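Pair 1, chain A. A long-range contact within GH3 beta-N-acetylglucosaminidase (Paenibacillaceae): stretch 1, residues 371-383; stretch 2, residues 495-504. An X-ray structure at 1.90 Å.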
# COMPACT_ATOMS: atom_id res chain seq x y z
N LYS A 371 8.04 16.81 -9.33
CA LYS A 371 8.07 16.18 -10.65
C LYS A 371 6.80 15.40 -10.97
O LYS A 371 6.62 14.98 -12.12
CB LYS A 371 9.28 15.24 -10.77
CG LYS A 371 10.63 15.94 -10.88
CD LYS A 371 11.80 14.93 -10.97
CE LYS A 371 12.04 14.44 -12.41
NZ LYS A 371 13.00 13.28 -12.48
N SER A 372 5.92 15.21 -9.99
CA SER A 372 4.79 14.30 -10.10
C SER A 372 3.49 14.99 -10.52
O SER A 372 2.73 14.42 -11.32
CB SER A 372 4.59 13.58 -8.74
OG SER A 372 3.52 12.67 -8.76
N ILE A 373 3.22 16.20 -10.03
CA ILE A 373 1.95 16.88 -10.32
C ILE A 373 1.70 16.93 -11.81
O ILE A 373 2.58 17.31 -12.60
CB ILE A 373 1.94 18.30 -9.72
CG1 ILE A 373 2.34 18.28 -8.23
CG2 ILE A 373 0.57 18.94 -9.96
CD1 ILE A 373 1.38 17.48 -7.33
N THR A 374 0.49 16.56 -12.21
CA THR A 374 0.12 16.36 -13.61
C THR A 374 -1.08 17.23 -13.95
O THR A 374 -2.00 17.37 -13.15
CB THR A 374 -0.19 14.88 -13.85
OG1 THR A 374 0.95 14.10 -13.45
CG2 THR A 374 -0.52 14.62 -15.31
N LEU A 375 -1.06 17.83 -15.14
CA LEU A 375 -2.18 18.62 -15.64
C LEU A 375 -2.88 17.80 -16.72
O LEU A 375 -2.29 17.52 -17.76
CB LEU A 375 -1.71 19.96 -16.20
CG LEU A 375 -2.78 20.90 -16.80
CD1 LEU A 375 -3.95 21.11 -15.83
CD2 LEU A 375 -2.18 22.23 -17.19
N LEU A 376 -4.13 17.43 -16.47
CA LEU A 376 -4.87 16.61 -17.42
C LEU A 376 -5.77 17.43 -18.34
O LEU A 376 -6.06 16.99 -19.46
CB LEU A 376 -5.74 15.58 -16.68
CG LEU A 376 -5.05 14.32 -16.14
CD1 LEU A 376 -4.24 14.65 -14.92
CD2 LEU A 376 -6.11 13.27 -15.79
N ARG A 377 -6.20 18.61 -17.90
CA ARG A 377 -7.15 19.39 -18.69
C ARG A 377 -7.01 20.84 -18.29
O ARG A 377 -6.88 21.15 -17.11
CB ARG A 377 -8.59 18.90 -18.46
CG ARG A 377 -9.64 19.70 -19.22
CD ARG A 377 -11.06 19.30 -18.82
NE ARG A 377 -11.37 17.93 -19.20
CZ ARG A 377 -12.39 17.24 -18.72
NH1 ARG A 377 -13.21 17.79 -17.83
NH2 ARG A 377 -12.59 16.00 -19.13
N SER A 378 -7.03 21.74 -19.27
CA SER A 378 -7.04 23.17 -18.99
C SER A 378 -7.48 23.91 -20.24
O SER A 378 -7.39 23.38 -21.35
CB SER A 378 -5.68 23.68 -18.52
OG SER A 378 -4.71 23.44 -19.51
N GLU A 379 -7.94 25.14 -20.04
CA GLU A 379 -8.47 25.97 -21.12
C GLU A 379 -7.72 27.28 -21.26
O GLU A 379 -8.25 28.23 -21.84
CB GLU A 379 -9.95 26.24 -20.89
CG GLU A 379 -10.87 25.37 -21.70
CD GLU A 379 -12.32 25.58 -21.32
OE1 GLU A 379 -12.70 26.74 -21.03
OE2 GLU A 379 -13.07 24.58 -21.31
N GLY A 380 -6.50 27.36 -20.74
CA GLY A 380 -5.79 28.63 -20.71
C GLY A 380 -5.10 28.80 -19.38
O GLY A 380 -4.72 27.81 -18.75
N GLU A 381 -4.94 30.03 -18.92
CA GLU A 381 -4.23 30.26 -17.67
C GLU A 381 -5.06 29.79 -16.49
O GLU A 381 -6.29 29.90 -16.48
CB GLU A 381 -3.86 31.74 -17.52
CG GLU A 381 -2.58 31.96 -16.70
CD GLU A 381 -1.55 30.85 -16.91
OE1 GLU A 381 -0.79 30.92 -17.91
OE2 GLU A 381 -1.50 29.90 -16.08
N PHE A 382 -4.38 29.22 -15.49
CA PHE A 382 -5.03 28.74 -14.29
C PHE A 382 -4.42 29.27 -13.00
O PHE A 382 -5.00 29.05 -11.94
CB PHE A 382 -4.98 27.20 -14.24
CG PHE A 382 -3.58 26.66 -14.30
CD1 PHE A 382 -2.76 26.68 -13.18
CD2 PHE A 382 -3.08 26.16 -15.49
CE1 PHE A 382 -1.47 26.20 -13.25
CE2 PHE A 382 -1.79 25.68 -15.56
CZ PHE A 382 -0.98 25.70 -14.44
N THR A 383 -3.27 29.94 -13.06
CA THR A 383 -2.57 30.26 -11.82
C THR A 383 -3.38 31.22 -10.96
O THR A 383 -4.06 32.12 -11.46
CB THR A 383 -1.20 30.85 -12.14
OG1 THR A 383 -1.33 31.88 -13.12
CG2 THR A 383 -0.27 29.77 -12.67
N THR A 495 -17.78 18.86 -16.84
CA THR A 495 -17.89 20.32 -16.90
C THR A 495 -16.65 21.03 -16.38
O THR A 495 -16.48 22.23 -16.64
CB THR A 495 -19.11 20.77 -16.10
OG1 THR A 495 -20.20 19.87 -16.35
CG2 THR A 495 -19.53 22.20 -16.49
N VAL A 496 -15.77 20.32 -15.66
CA VAL A 496 -14.59 20.94 -15.08
C VAL A 496 -13.65 21.38 -16.20
O VAL A 496 -13.41 20.63 -17.16
CB VAL A 496 -13.92 19.96 -14.11
CG1 VAL A 496 -12.49 20.38 -13.78
CG2 VAL A 496 -14.75 19.83 -12.86
N LYS A 497 -13.13 22.60 -16.10
CA LYS A 497 -12.26 23.13 -17.15
C LYS A 497 -10.78 22.90 -16.87
O LYS A 497 -9.99 22.83 -17.82
CB LYS A 497 -12.50 24.63 -17.33
CG LYS A 497 -13.83 24.96 -17.99
CD LYS A 497 -14.01 26.48 -18.10
CE LYS A 497 -15.48 26.86 -18.16
NZ LYS A 497 -15.70 28.26 -17.71
N THR A 498 -10.38 22.80 -15.60
CA THR A 498 -8.98 22.68 -15.21
C THR A 498 -8.88 21.57 -14.17
O THR A 498 -9.49 21.67 -13.11
CB THR A 498 -8.45 24.00 -14.62
OG1 THR A 498 -8.74 25.07 -15.52
CG2 THR A 498 -6.95 23.92 -14.38
N PHE A 499 -8.10 20.53 -14.49
CA PHE A 499 -8.00 19.35 -13.64
C PHE A 499 -6.55 18.93 -13.51
O PHE A 499 -5.88 18.68 -14.52
CB PHE A 499 -8.84 18.19 -14.21
CG PHE A 499 -8.85 16.96 -13.33
CD1 PHE A 499 -7.84 16.01 -13.43
CD2 PHE A 499 -9.86 16.77 -12.39
CE1 PHE A 499 -7.84 14.87 -12.61
CE2 PHE A 499 -9.87 15.64 -11.57
CZ PHE A 499 -8.85 14.68 -11.69
N PHE A 500 -6.07 18.83 -12.27
CA PHE A 500 -4.74 18.35 -11.94
C PHE A 500 -4.84 17.00 -11.23
O PHE A 500 -5.84 16.70 -10.58
CB PHE A 500 -4.00 19.32 -11.01
CG PHE A 500 -3.67 20.65 -11.64
CD1 PHE A 500 -4.58 21.70 -11.59
CD2 PHE A 500 -2.43 20.85 -12.25
CE1 PHE A 500 -4.28 22.92 -12.15
CE2 PHE A 500 -2.13 22.08 -12.82
CZ PHE A 500 -3.05 23.12 -12.77
N ALA A 501 -3.77 16.21 -11.32
CA ALA A 501 -3.64 15.00 -10.50
C ALA A 501 -2.42 15.13 -9.60
O ALA A 501 -1.32 15.43 -10.07
CB ALA A 501 -3.53 13.74 -11.37
N ALA A 502 -2.62 14.88 -8.31
CA ALA A 502 -1.52 14.76 -7.36
C ALA A 502 -1.31 13.35 -6.84
O ALA A 502 -0.27 13.09 -6.22
CB ALA A 502 -1.74 15.70 -6.16
N TYR A 503 -2.26 12.44 -7.06
CA TYR A 503 -2.17 11.01 -6.76
C TYR A 503 -2.13 10.69 -5.27
O TYR A 503 -2.00 9.50 -4.90
CB TYR A 503 -0.96 10.35 -7.46
CG TYR A 503 -0.87 10.75 -8.92
CD1 TYR A 503 -1.66 10.12 -9.88
CD2 TYR A 503 -0.02 11.78 -9.34
CE1 TYR A 503 -1.59 10.48 -11.21
CE2 TYR A 503 0.04 12.15 -10.67
CZ TYR A 503 -0.74 11.49 -11.60
OH TYR A 503 -0.68 11.85 -12.94
N GLU A 504 -2.22 11.68 -4.39
CA GLU A 504 -2.14 11.48 -2.95
C GLU A 504 -2.35 12.84 -2.29
O GLU A 504 -2.30 13.88 -2.96
CB GLU A 504 -0.81 10.86 -2.51
CG GLU A 504 0.39 11.68 -2.91
CD GLU A 504 1.68 10.93 -2.72
OE1 GLU A 504 1.71 9.70 -2.92
OE2 GLU A 504 2.68 11.59 -2.36
O HOH W 1 2.31 13.84 -6.35
O HOH W 2 -7.56 26.16 -17.52
O HOH W 3 -11.03 22.57 -20.36

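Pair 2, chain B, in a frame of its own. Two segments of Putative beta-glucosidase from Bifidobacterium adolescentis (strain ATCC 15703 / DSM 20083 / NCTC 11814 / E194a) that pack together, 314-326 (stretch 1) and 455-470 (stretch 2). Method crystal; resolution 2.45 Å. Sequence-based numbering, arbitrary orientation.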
# COMPACT_ATOMS: atom_id res chain seq x y z
N GLU B 314 -1.40 0.82 -15.29
CA GLU B 314 -0.21 1.07 -14.49
C GLU B 314 -0.10 0.18 -13.26
O GLU B 314 0.77 0.43 -12.41
CB GLU B 314 -0.16 2.55 -14.11
CG GLU B 314 -0.15 3.43 -15.33
CD GLU B 314 0.31 4.84 -15.04
OE1 GLU B 314 1.12 5.04 -14.11
OE2 GLU B 314 -0.16 5.76 -15.75
N SER B 315 -0.92 -0.86 -13.15
CA SER B 315 -0.81 -1.81 -12.06
C SER B 315 -0.04 -3.06 -12.44
O SER B 315 0.12 -3.95 -11.60
CB SER B 315 -2.20 -2.19 -11.56
OG SER B 315 -2.84 -1.07 -10.97
N MET B 316 0.45 -3.15 -13.68
CA MET B 316 1.15 -4.33 -14.17
C MET B 316 2.66 -4.10 -14.14
O MET B 316 3.14 -3.02 -14.51
CB MET B 316 0.73 -4.65 -15.60
CG MET B 316 -0.74 -4.53 -15.85
SD MET B 316 -1.10 -4.93 -17.56
CE MET B 316 -2.77 -4.31 -17.67
N VAL B 317 3.40 -5.13 -13.74
CA VAL B 317 4.86 -5.13 -13.77
C VAL B 317 5.31 -6.20 -14.75
O VAL B 317 4.92 -7.36 -14.64
CB VAL B 317 5.46 -5.38 -12.38
CG1 VAL B 317 6.98 -5.31 -12.44
CG2 VAL B 317 4.90 -4.39 -11.37
N LEU B 318 6.13 -5.80 -15.73
CA LEU B 318 6.74 -6.73 -16.67
C LEU B 318 8.02 -7.29 -16.05
O LEU B 318 9.00 -6.57 -15.87
CB LEU B 318 7.05 -6.03 -18.00
CG LEU B 318 7.62 -6.88 -19.14
CD1 LEU B 318 6.78 -8.12 -19.37
CD2 LEU B 318 7.71 -6.06 -20.42
N LEU B 319 8.01 -8.59 -15.74
CA LEU B 319 9.16 -9.19 -15.07
C LEU B 319 10.20 -9.71 -16.06
O LEU B 319 11.40 -9.52 -15.84
CB LEU B 319 8.71 -10.32 -14.16
CG LEU B 319 7.83 -9.91 -12.98
CD1 LEU B 319 7.43 -11.12 -12.16
CD2 LEU B 319 8.57 -8.88 -12.12
N LYS B 320 9.76 -10.36 -17.13
CA LYS B 320 10.68 -10.95 -18.10
C LYS B 320 10.06 -10.82 -19.48
O LYS B 320 8.83 -10.78 -19.62
CB LYS B 320 10.99 -12.42 -17.77
CG LYS B 320 10.28 -13.43 -18.64
CD LYS B 320 10.71 -14.86 -18.33
CE LYS B 320 12.13 -15.15 -18.80
NZ LYS B 320 12.50 -16.58 -18.55
N ASN B 321 10.91 -10.71 -20.49
CA ASN B 321 10.44 -10.52 -21.86
C ASN B 321 11.49 -10.98 -22.86
O ASN B 321 12.02 -10.17 -23.63
CB ASN B 321 10.07 -9.04 -22.08
CG ASN B 321 9.23 -8.82 -23.33
OD1 ASN B 321 8.71 -9.76 -23.92
ND2 ASN B 321 9.10 -7.56 -23.74
N ASP B 322 11.79 -12.28 -22.85
CA ASP B 322 12.82 -12.82 -23.73
C ASP B 322 12.45 -12.62 -25.19
O ASP B 322 11.29 -12.77 -25.58
CB ASP B 322 13.03 -14.31 -23.46
CG ASP B 322 13.81 -14.57 -22.18
OD1 ASP B 322 14.06 -13.61 -21.42
OD2 ASP B 322 14.16 -15.75 -21.92
N ASP B 323 13.45 -12.26 -26.00
CA ASP B 323 13.30 -12.12 -27.45
C ASP B 323 12.21 -11.12 -27.83
O ASP B 323 11.71 -11.16 -28.96
CB ASP B 323 13.02 -13.47 -28.11
CG ASP B 323 14.10 -14.49 -27.84
OD1 ASP B 323 15.30 -14.11 -27.83
OD2 ASP B 323 13.76 -15.67 -27.63
N ASP B 324 11.83 -10.25 -26.89
CA ASP B 324 10.78 -9.26 -27.10
C ASP B 324 9.50 -9.93 -27.62
O ASP B 324 8.89 -9.48 -28.59
CB ASP B 324 11.25 -8.14 -28.04
CG ASP B 324 12.27 -7.23 -27.39
OD1 ASP B 324 11.90 -6.51 -26.43
OD2 ASP B 324 13.43 -7.22 -27.83
N ILE B 325 9.11 -11.01 -26.95
CA ILE B 325 7.86 -11.68 -27.31
C ILE B 325 6.67 -10.76 -27.05
O ILE B 325 5.64 -10.87 -27.73
CB ILE B 325 7.74 -13.01 -26.53
CG1 ILE B 325 6.46 -13.76 -26.91
CG2 ILE B 325 7.79 -12.77 -25.03
CD1 ILE B 325 6.40 -15.18 -26.37
N LEU B 326 6.80 -9.85 -26.10
CA LEU B 326 5.83 -8.77 -25.93
C LEU B 326 6.42 -7.47 -26.47
O LEU B 326 7.59 -7.17 -26.21
CB LEU B 326 5.45 -8.59 -24.46
CG LEU B 326 4.59 -9.69 -23.84
CD1 LEU B 326 4.61 -9.58 -22.33
CD2 LEU B 326 3.16 -9.64 -24.36
N SER B 455 5.63 -16.99 -5.99
CA SER B 455 6.94 -17.39 -6.49
C SER B 455 6.89 -17.53 -8.01
O SER B 455 5.88 -17.96 -8.58
CB SER B 455 7.36 -18.71 -5.87
OG SER B 455 6.31 -19.66 -5.98
N VAL B 456 7.98 -17.14 -8.67
CA VAL B 456 8.06 -17.14 -10.12
C VAL B 456 9.19 -18.03 -10.62
O VAL B 456 9.00 -18.81 -11.56
CB VAL B 456 8.22 -15.71 -10.66
CG1 VAL B 456 8.31 -15.73 -12.18
CG2 VAL B 456 7.05 -14.83 -10.21
N ALA B 457 10.37 -17.94 -10.01
CA ALA B 457 11.54 -18.67 -10.48
C ALA B 457 11.36 -20.18 -10.68
O ALA B 457 11.94 -20.71 -11.63
CB ALA B 457 12.72 -18.41 -9.53
N PRO B 458 10.62 -20.91 -9.84
CA PRO B 458 10.51 -22.37 -10.06
C PRO B 458 9.98 -22.76 -11.43
O PRO B 458 10.25 -23.88 -11.88
CB PRO B 458 9.57 -22.83 -8.93
CG PRO B 458 8.97 -21.59 -8.37
CD PRO B 458 10.00 -20.54 -8.55
N TRP B 459 9.22 -21.90 -12.10
CA TRP B 459 8.63 -22.23 -13.39
C TRP B 459 8.94 -21.23 -14.50
O TRP B 459 8.48 -21.42 -15.63
CB TRP B 459 7.10 -22.38 -13.26
CG TRP B 459 6.48 -21.24 -12.52
CD1 TRP B 459 6.16 -21.20 -11.20
CD2 TRP B 459 6.09 -19.97 -13.07
NE1 TRP B 459 5.61 -19.99 -10.88
CE2 TRP B 459 5.55 -19.21 -12.01
CE3 TRP B 459 6.15 -19.40 -14.35
CZ2 TRP B 459 5.07 -17.91 -12.19
CZ3 TRP B 459 5.68 -18.10 -14.52
CH2 TRP B 459 5.14 -17.38 -13.45
N ALA B 460 9.68 -20.15 -14.20
CA ALA B 460 9.91 -19.10 -15.18
C ALA B 460 10.62 -19.60 -16.43
O ALA B 460 10.54 -18.95 -17.48
CB ALA B 460 10.72 -17.97 -14.54
N GLY B 461 11.32 -20.73 -16.36
CA GLY B 461 12.01 -21.26 -17.52
C GLY B 461 11.08 -21.69 -18.65
O GLY B 461 11.53 -21.86 -19.78
N ASN B 462 9.80 -21.89 -18.35
CA ASN B 462 8.83 -22.30 -19.35
C ASN B 462 8.10 -21.11 -19.97
O ASN B 462 7.20 -21.32 -20.80
CB ASN B 462 7.82 -23.28 -18.74
CG ASN B 462 8.50 -24.45 -18.07
OD1 ASN B 462 8.88 -25.42 -18.72
ND2 ASN B 462 8.65 -24.37 -16.75
N ALA B 463 8.47 -19.89 -19.62
CA ALA B 463 7.81 -18.70 -20.13
C ALA B 463 8.85 -17.73 -20.65
O ALA B 463 9.84 -17.44 -19.97
CB ALA B 463 6.96 -18.02 -19.04
N LYS B 464 8.64 -17.24 -21.88
CA LYS B 464 9.50 -16.21 -22.42
C LYS B 464 9.12 -14.83 -21.90
O LYS B 464 9.99 -13.98 -21.69
CB LYS B 464 9.46 -16.23 -23.95
N GLY B 465 7.83 -14.61 -21.66
CA GLY B 465 7.34 -13.36 -21.12
C GLY B 465 6.51 -13.59 -19.87
O GLY B 465 5.68 -14.50 -19.84
N ILE B 466 6.75 -12.79 -18.84
CA ILE B 466 6.03 -12.89 -17.57
C ILE B 466 5.53 -11.50 -17.19
O ILE B 466 6.33 -10.60 -16.92
CB ILE B 466 6.89 -13.47 -16.44
CG1 ILE B 466 7.40 -14.86 -16.83
CG2 ILE B 466 6.11 -13.54 -15.14
CD1 ILE B 466 8.28 -15.48 -15.79
N LEU B 467 4.22 -11.33 -17.19
CA LEU B 467 3.58 -10.09 -16.81
C LEU B 467 2.86 -10.31 -15.48
O LEU B 467 1.95 -11.14 -15.40
CB LEU B 467 2.61 -9.62 -17.90
CG LEU B 467 2.04 -8.22 -17.72
CD1 LEU B 467 3.16 -7.19 -17.79
CD2 LEU B 467 1.01 -7.95 -18.80
N GLU B 468 3.31 -9.61 -14.44
CA GLU B 468 2.67 -9.66 -13.13
C GLU B 468 1.62 -8.56 -13.08
O GLU B 468 1.95 -7.38 -12.97
CB GLU B 468 3.71 -9.51 -12.02
CG GLU B 468 3.14 -9.25 -10.62
CD GLU B 468 2.20 -10.34 -10.12
OE1 GLU B 468 1.03 -10.36 -10.54
OE2 GLU B 468 2.64 -11.17 -9.30
N SER B 469 0.34 -8.95 -13.16
CA SER B 469 -0.75 -8.00 -13.24
C SER B 469 -1.53 -7.87 -11.94
O SER B 469 -2.53 -7.14 -11.91
CB SER B 469 -1.72 -8.39 -14.37
OG SER B 469 -2.28 -9.67 -14.16
N TRP B 470 -1.10 -8.55 -10.88
CA TRP B 470 -1.71 -8.47 -9.55
C TRP B 470 -3.23 -8.60 -9.61
O TRP B 470 -3.76 -9.59 -10.12
CB TRP B 470 -1.33 -7.16 -8.87
CG TRP B 470 0.15 -6.96 -8.72
CD1 TRP B 470 0.93 -6.11 -9.44
CD2 TRP B 470 1.02 -7.63 -7.80
NE1 TRP B 470 2.23 -6.20 -9.02
CE2 TRP B 470 2.31 -7.12 -8.01
CE3 TRP B 470 0.82 -8.60 -6.81
CZ2 TRP B 470 3.42 -7.56 -7.28
CZ3 TRP B 470 1.92 -9.03 -6.08
CH2 TRP B 470 3.20 -8.51 -6.32

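What backbone geometry do the two pairs share? In each, two short strands run antiparallel, and the 14 central residues superpose with an RMSD of 0.6 Å. Thr A374 pairs with Ala A501 as Val B317 does with Glu B468, and Leu A375 faces Phe A500 as Leu B318 faces Leu B467. The register then slips by one residue, a beta bulge. At the bulge one carbonyl serves two successive amides: Phe A499 O accepts from Leu A376 N at 2.9 Å and, weakly, from Arg A377 N at 3.4 Å, while Ile B466 O accepts from Leu B319 N at 2.9 Å and, weakly, from Lys B320 N at 3.4 Å. Past it, Phe A499 N bonds to Arg A377 O and Ile B466 N to Lys B320 O, each at 3.0 Å.

How is the sheet face of Leu A375 and Leu B318 packed? In pair 1, Leu A375 CD1 lies over the ring of Phe A500, 3.8 Å from its centroid, and the edge of that ring meets the face of Phe A382, with centroids 4.9 Å apart. In pair 2 the matching residues are all leucines. Leu B318 CD1 approaches Leu B467 CD1 at 4.1 Å, but Leu B326, matching Phe A382, makes no direct contact with the other stretch. Thr A498 CG2 meets Phe A382 CB at 3.8 Å; its match, Gly B465, has no side chain, and a CB there would sit tightly against Ile B325 CG2.

How do the basic residues after the bulge use their length? Arg A377 and Lys B320 both reach backbone carbonyls of the opposing stretch. Arg A377 NH1 donates to Val A496 O at 2.9 Å, which lies at the edge of the guanidinium. Lys B320 NZ donates to Ala B463 O, the matching position, at 3.1 Å, and weakly to Ala B460 O at 3.3 Å.

What happens at the two ends of the contact? An aromatic residue matches at one end, Tyr A503 with Trp B470. Tyr A503 OH donates to Thr A374 OG1 at 2.8 Å, and that hydroxyl donates in turn to Ser A372 O. Val B317, matching Thr A374, offers no such group; its CG2 instead lies 4.0 Å from Trp B470 NE1, at the ring edge. At the other end, Asp B322 N bonds directly to Lys B464 O at 2.7 Å, whereas in pair 1 a water donates to both Lys A497 O (2.8 Å) and Glu A379 OE2 (3.0 Å).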